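Local coordinates for protein beta-lactamase/D-alanine Carboxypeptidase (Yersinia pestis, PDB 3RJU) that probably hydrolyses beta-lactams or D-alanyl peptide ends through a serine nucleophile, as serine beta-lactamases and D-alanine carboxypeptidases of its family do, at residues Ala158-Asn161 with Leu162-Asp165. Numbering follows the deposited sequence.
Sequences AYSN and LAYD
Ser160 caps the start of helix 162-175: Ala163 N donates to Ser160 OG over 2.9 Å with an N-H...O angle of 170°, a nearly straight bond. The hydroxyl reaches that amide because OG lies anti to the Ser160 backbone N (chi1 177°), beside its carbonyl carbon. Ser160 OG also hydrogen-bonds to Pro119 O, so two backbone groups, one N-H and one carbonyl, engage the hydroxyl, while Ala163 CB packs 3.4 Å from the same OG. One residue on, Asn161 O accepts from Asp165 N at 3.0 Å, the first i to i+4 bond of the helix. Tyr159-Ser160-Asn161 matches the Tyr-x-Asn form of the (S/Y)xN motif of serine penicillin-recognising enzymes. Consistent with that, Tyr159 OH hydrogen-bonds to Lys65 and Lys302, and Asn161 OD1 to Lys65; Asn161 ND2 is taken up by Glu121. Asp165 OD2, 3.4 Å from Asn161 O but an acceptor like it, is satisfied by Ser226 OG, and OD1 by Gly225 N. Ser160 O is the exception: buried, it has no hydrogen-bonding partner and sits at the edge of the Tyr164 ring, 3.8 Å from CD2. At the far end of the ring, Tyr164 OH hydrogen-bonds to Ala112 O and Ser69 OG.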
ATOM      1  N   ALA A 158      13.201  -0.668  -8.883  1.00  7.64           N
ATOM      2  CA  ALA A 158      12.279  -1.173  -9.888  1.00  8.17           C
ATOM      3  C   ALA A 158      11.138  -1.759  -9.111  1.00  7.92           C
ATOM      4  O   ALA A 158      11.288  -2.782  -8.444  1.00  9.40           O
ATOM      5  CB  ALA A 158      12.936  -2.221 -10.757  1.00  9.08           C
ATOM      6  N   TYR A 159       9.994  -1.087  -9.167  1.00  8.94           N
ATOM      7  CA  TYR A 159       8.840  -1.453  -8.358  1.00  7.66           C
ATOM      8  C   TYR A 159       8.544  -2.929  -8.548  1.00  8.99           C
ATOM      9  O   TYR A 159       8.470  -3.417  -9.685  1.00  9.45           O
ATOM     10  CB  TYR A 159       7.652  -0.645  -8.829  1.00  7.82           C
ATOM     11  CG  TYR A 159       6.419  -0.794  -7.996  1.00  7.93           C
ATOM     12  CD1 TYR A 159       6.260  -0.045  -6.829  1.00  7.67           C
ATOM     13  CD2 TYR A 159       5.396  -1.666  -8.369  1.00 10.24           C
ATOM     14  CE1 TYR A 159       5.114  -0.143  -6.055  1.00  8.61           C
ATOM     15  CE2 TYR A 159       4.242  -1.782  -7.597  1.00  9.64           C
ATOM     16  CZ  TYR A 159       4.098  -1.010  -6.445  1.00  9.06           C
ATOM     17  OH  TYR A 159       2.953  -1.096  -5.691  1.00 10.24           O
ATOM     18  N   SER A 160       8.347  -3.634  -7.438  1.00  8.81           N
ATOM     19  CA  SER A 160       8.143  -5.075  -7.500  1.00  8.17           C
ATOM     20  C   SER A 160       7.053  -5.569  -6.549  1.00  7.77           C
ATOM     21  O   SER A 160       7.022  -5.217  -5.361  1.00  9.48           O
ATOM     22  CB  SER A 160       9.460  -5.824  -7.252  1.00  9.73           C
ATOM     23  OG  SER A 160       9.239  -7.220  -7.249  1.00  8.97           O
ATOM     24  N   ASN A 161       6.138  -6.351  -7.112  1.00  8.48           N
ATOM     25  CA  ASN A 161       5.184  -7.131  -6.343  1.00  8.10           C
ATOM     26  C   ASN A 161       5.820  -8.411  -5.813  1.00  9.07           C
ATOM     27  O   ASN A 161       5.703  -8.712  -4.616  1.00  9.77           O
ATOM     28  CB  ASN A 161       3.963  -7.426  -7.202  1.00  8.56           C
ATOM     29  CG  ASN A 161       3.192  -6.155  -7.531  1.00  9.50           C
ATOM     30  OD1 ASN A 161       3.103  -5.253  -6.702  1.00 10.65           O
ATOM     31  ND2 ASN A 161       2.632  -6.079  -8.738  1.00 10.89           N
ATOM     32  N   LEU A 162       6.502  -9.137  -6.701  1.00  9.02           N
ATOM     33  CA  LEU A 162       7.207 -10.359  -6.317  1.00  8.17           C
ATOM     34  C   LEU A 162       8.067 -10.157  -5.062  1.00 10.28           C
ATOM     35  O   LEU A 162       7.993 -10.946  -4.118  1.00 10.16           O
ATOM     36  CB  LEU A 162       8.105 -10.815  -7.458  1.00  9.66           C
ATOM     37  CG  LEU A 162       9.031 -11.986  -7.154  1.00  9.93           C
ATOM     38  CD1 LEU A 162       8.199 -13.214  -6.725  1.00 10.31           C
ATOM     39  CD2 LEU A 162       9.903 -12.295  -8.382  1.00 11.94           C
ATOM     40  N   ALA A 163       8.899  -9.120  -5.061  1.00  9.64           N
ATOM     41  CA  ALA A 163       9.787  -8.874  -3.937  1.00  8.29           C
ATOM     42  C   ALA A 163       9.021  -8.676  -2.624  1.00  7.26           C
ATOM     43  O   ALA A 163       9.472  -9.120  -1.563  1.00  8.67           O
ATOM     44  CB  ALA A 163      10.709  -7.669  -4.232  1.00  8.11           C
ATOM     45  N   TYR A 164       7.879  -7.987  -2.689  1.00  8.31           N
ATOM     46  CA  TYR A 164       7.073  -7.738  -1.504  1.00  8.13           C
ATOM     47  C   TYR A 164       6.376  -8.996  -0.970  1.00  8.98           C
ATOM     48  O   TYR A 164       6.198  -9.141   0.243  1.00  9.32           O
ATOM     49  CB  TYR A 164       6.063  -6.602  -1.734  1.00  8.84           C
ATOM     50  CG  TYR A 164       6.483  -5.333  -1.039  1.00  8.85           C
ATOM     51  CD1 TYR A 164       6.086  -5.078   0.264  1.00  9.52           C
ATOM     52  CD2 TYR A 164       7.329  -4.411  -1.669  1.00  8.36           C
ATOM     53  CE1 TYR A 164       6.484  -3.936   0.932  1.00  9.00           C
ATOM     54  CE2 TYR A 164       7.743  -3.260  -1.008  1.00  7.46           C
ATOM     55  CZ  TYR A 164       7.305  -3.026   0.296  1.00  7.89           C
ATOM     56  OH  TYR A 164       7.695  -1.898   0.970  1.00  8.33           O
ATOM     57  N   ASP A 165       5.995  -9.914  -1.861  1.00  7.72           N
ATOM     58  CA  ASP A 165       5.444 -11.179  -1.384  1.00  8.31           C
ATOM     59  C   ASP A 165       6.546 -12.075  -0.795  1.00  9.70           C
ATOM     60  O   ASP A 165       6.330 -12.752   0.220  1.00  9.41           O
ATOM     61  CB  ASP A 165       4.632 -11.848  -2.488  1.00  9.57           C
ATOM     62  CG  ASP A 165       3.395 -11.054  -2.819  1.00 10.78           C
ATOM     63  OD1 ASP A 165       2.715 -10.655  -1.845  1.00  9.33           O
ATOM     64  OD2 ASP A 165       3.134 -10.798  -4.019  1.00 11.04           O
TER